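Local atomic coordinates of aminoglycoside phosphotransferase (PDB entry 6FUX), a protein that probably inactivates streptomycin by transferring a phosphate group from a nucleotide such as ATP onto the antibiotic. Residues N194-P199 with G206-G211. Residues are numbered along the deposited sequence; the frame is centred on the assembly and turned at random. Where two conformers were deposited one is given.
Sequences NIILDP and GFIDLG. With ADP (adenosine-5'-diphosphate), chain C.
Asn-194 and Asp-209 meet with their flat groups turned almost square, the amide and carboxylate planes 84° apart in the conformer given, one of two deposited for Asp-209. There OD2 of Asp-209 lies 3.3 Å from OD1 of Asn-194, a pair of acceptors that cannot bond each other, while CB of Asp-209 packs against the amide carbon. The bond from ND2 to the backbone O of Asp-189 helps fix the amide's rotation. An alanine here would probably leave the Asp-189 carbonyl without this donor and open a gap beside CB of Asp-209. The two residues stand at the open end of a beta hairpin, strands 195-197 and 204-207. By analogy with the protein-kinase-like fold of this family, Asn-194 and Asp-209 probably correspond to the metal-binding asparagine and the DFG aspartate. Streptomycin touches Asn-194, and ADP lies against Ile-208. The strands pair antiparallel: Ile-196 N reaches Gly-206 O at 2.8 Å and Gly-206 N returns to Ile-196 O at 3.3 Å; just past them Ile-208 N gives to Asn-194 O at 2.9 Å. On the nucleotide side Ile-196 and Ile-208 cross at about a right angle, CG1 of Ile-196 lying 3.9 Å from CG2 of Ile-208. Because CG1 of Ile-208 sits between its backbone N and carbonyl carbon (chi1 61°), CG2 is left to meet the adenine, while CD1 comes within 3.3 Å of ADP C2'. On the other face Ile-195 and Phe-207 run side by side, CG1 of Ile-195 reaching CE1 of Phe-207 at 4.1 Å, and helix 100-117 packs against Phe-207 through Ala-113 and Val-114.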
loop_
_atom_site.group_PDB
_atom_site.type_symbol
_atom_site.label_atom_id
_atom_site.label_comp_id
_atom_site.label_asym_id
_atom_site.label_seq_id
_atom_site.Cartn_x
_atom_site.Cartn_y
_atom_site.Cartn_z
ATOM N N ASN A 194 1.906 -3.002 5.594
ATOM C CA ASN A 194 1.483 -1.632 5.644
ATOM C C ASN A 194 0.356 -1.471 6.645
ATOM O O ASN A 194 -0.193 -0.355 6.752
ATOM C CB ASN A 194 1.134 -1.042 4.266
ATOM C CG ASN A 194 2.306 -1.079 3.303
ATOM O OD1 ASN A 194 3.462 -1.124 3.784
ATOM N ND2 ASN A 194 2.053 -1.332 2.013
ATOM N N ILE A 195 0.074 -2.536 7.425
ATOM C CA ILE A 195 -0.950 -2.460 8.566
ATOM C C ILE A 195 -0.206 -2.712 9.877
ATOM O O ILE A 195 0.458 -3.749 10.037
ATOM C CB ILE A 195 -2.060 -3.494 8.346
ATOM C CG1 ILE A 195 -2.701 -3.286 6.981
ATOM C CG2 ILE A 195 -3.045 -3.417 9.483
ATOM C CD1 ILE A 195 -3.627 -4.410 6.608
ATOM N N ILE A 196 -0.098 -1.706 10.749
ATOM C CA ILE A 196 0.607 -1.870 11.958
ATOM C C ILE A 196 -0.348 -2.271 13.053
ATOM O O ILE A 196 -1.373 -1.568 13.230
ATOM C CB ILE A 196 1.341 -0.565 12.370
ATOM C CG1 ILE A 196 2.149 -0.016 11.177
ATOM C CG2 ILE A 196 2.181 -0.820 13.576
ATOM C CD1 ILE A 196 3.165 -1.059 10.657
ATOM N N LEU A 197 -0.023 -3.302 13.807
ATOM C CA LEU A 197 -0.839 -3.781 14.903
ATOM C C LEU A 197 -0.299 -3.304 16.268
ATOM O O LEU A 197 0.883 -3.325 16.557
ATOM C CB LEU A 197 -0.913 -5.288 14.849
ATOM C CG LEU A 197 -1.336 -5.889 13.489
ATOM C CD1 LEU A 197 -1.302 -7.404 13.592
ATOM C CD2 LEU A 197 -2.696 -5.378 13.014
ATOM N N ASP A 198 -1.237 -2.942 17.165
ATOM C CA ASP A 198 -0.914 -2.755 18.530
ATOM C C ASP A 198 -0.441 -4.085 19.110
ATOM O O ASP A 198 -1.130 -5.135 19.009
ATOM C CB ASP A 198 -2.153 -2.340 19.332
ATOM C CG ASP A 198 -1.864 -2.080 20.785
ATOM O OD1 ASP A 198 -1.359 -2.962 21.497
ATOM O OD2 ASP A 198 -2.214 -0.940 21.221
ATOM N N PRO A 199 0.774 -4.181 19.674
ATOM C CA PRO A 199 1.385 -5.449 20.032
ATOM C C PRO A 199 0.838 -6.089 21.313
ATOM O O PRO A 199 1.158 -7.235 21.615
ATOM C CB PRO A 199 2.882 -5.100 20.296
ATOM C CG PRO A 199 2.871 -3.636 20.570
ATOM C CD PRO A 199 1.638 -3.010 19.974
ATOM N N GLY A 206 -2.339 1.556 13.107
ATOM C CA GLY A 206 -2.479 2.408 11.977
ATOM C C GLY A 206 -1.943 1.828 10.668
ATOM O O GLY A 206 -1.396 0.807 10.674
ATOM N N PHE A 207 -2.180 2.564 9.615
ATOM C CA PHE A 207 -1.765 2.326 8.263
ATOM C C PHE A 207 -0.530 3.127 7.899
ATOM O O PHE A 207 -0.391 4.275 8.332
ATOM C CB PHE A 207 -2.910 2.676 7.329
ATOM C CG PHE A 207 -4.186 1.893 7.481
ATOM C CD1 PHE A 207 -4.217 0.570 7.094
ATOM C CD2 PHE A 207 -5.328 2.424 8.034
ATOM C CE1 PHE A 207 -5.347 -0.195 7.233
ATOM C CE2 PHE A 207 -6.480 1.668 8.192
ATOM C CZ PHE A 207 -6.498 0.362 7.731
ATOM N N ILE A 208 0.368 2.503 7.122
ATOM C CA ILE A 208 1.555 3.208 6.646
ATOM C C ILE A 208 1.642 3.074 5.108
ATOM O O ILE A 208 0.904 2.255 4.494
ATOM C CB ILE A 208 2.832 2.684 7.371
ATOM C CG1 ILE A 208 3.094 1.205 7.142
ATOM C CG2 ILE A 208 2.873 3.084 8.862
ATOM C CD1 ILE A 208 4.532 0.821 7.312
ATOM N N ASP A 209 2.665 3.702 4.487
ATOM C CA ASP A 209 2.949 3.513 3.033
ATOM C C ASP A 209 1.721 3.905 2.183
ATOM O O ASP A 209 1.121 3.121 1.472
ATOM C CB ASP A 209 3.444 2.100 2.778
ATOM C CG ASP A 209 4.384 1.877 1.625
ATOM O OD1 ASP A 209 4.826 2.884 1.063
ATOM O OD2 ASP A 209 4.566 0.659 1.249
ATOM N N LEU A 210 1.382 5.176 2.330
ATOM C CA LEU A 210 0.075 5.751 1.848
ATOM C C LEU A 210 0.163 6.453 0.483
ATOM O O LEU A 210 -0.761 7.206 0.127
ATOM C CB LEU A 210 -0.563 6.617 2.931
ATOM C CG LEU A 210 -0.999 5.918 4.195
ATOM C CD1 LEU A 210 -1.071 6.894 5.343
ATOM C CD2 LEU A 210 -2.339 5.271 3.968
ATOM N N GLY A 211 1.229 6.247 -0.276
ATOM C CA GLY A 211 1.426 7.023 -1.478
ATOM C C GLY A 211 0.518 6.674 -2.652
ATOM O O GLY A 211 0.538 7.415 -3.650
HETATM O "O5'" ADP C . 8.305 2.059 4.135
HETATM C "C5'" ADP C . 9.190 0.858 4.247
HETATM C "C4'" ADP C . 9.258 0.205 5.663
HETATM O "O4'" ADP C . 9.568 1.161 6.688
HETATM C "C3'" ADP C . 7.918 -0.448 6.218
HETATM O "O3'" ADP C . 7.697 -1.797 5.822
HETATM C "C2'" ADP C . 7.637 -0.081 7.731
HETATM O "O2'" ADP C . 7.638 -0.886 8.992
HETATM C "C1'" ADP C . 8.534 1.143 7.772
HETATM N N9 ADP C . 7.796 2.462 7.903
HETATM C C8 ADP C . 7.700 3.529 7.058
HETATM N N7 ADP C . 7.022 4.610 7.617
HETATM C C5 ADP C . 6.683 4.174 8.836
HETATM C C6 ADP C . 5.959 4.794 9.851
HETATM N N6 ADP C . 5.645 6.200 9.479
HETATM N N1 ADP C . 5.776 3.910 10.929
HETATM C C2 ADP C . 6.195 2.665 11.095
HETATM N N3 ADP C . 6.951 2.015 10.168
HETATM C C4 ADP C . 7.182 2.748 9.057
#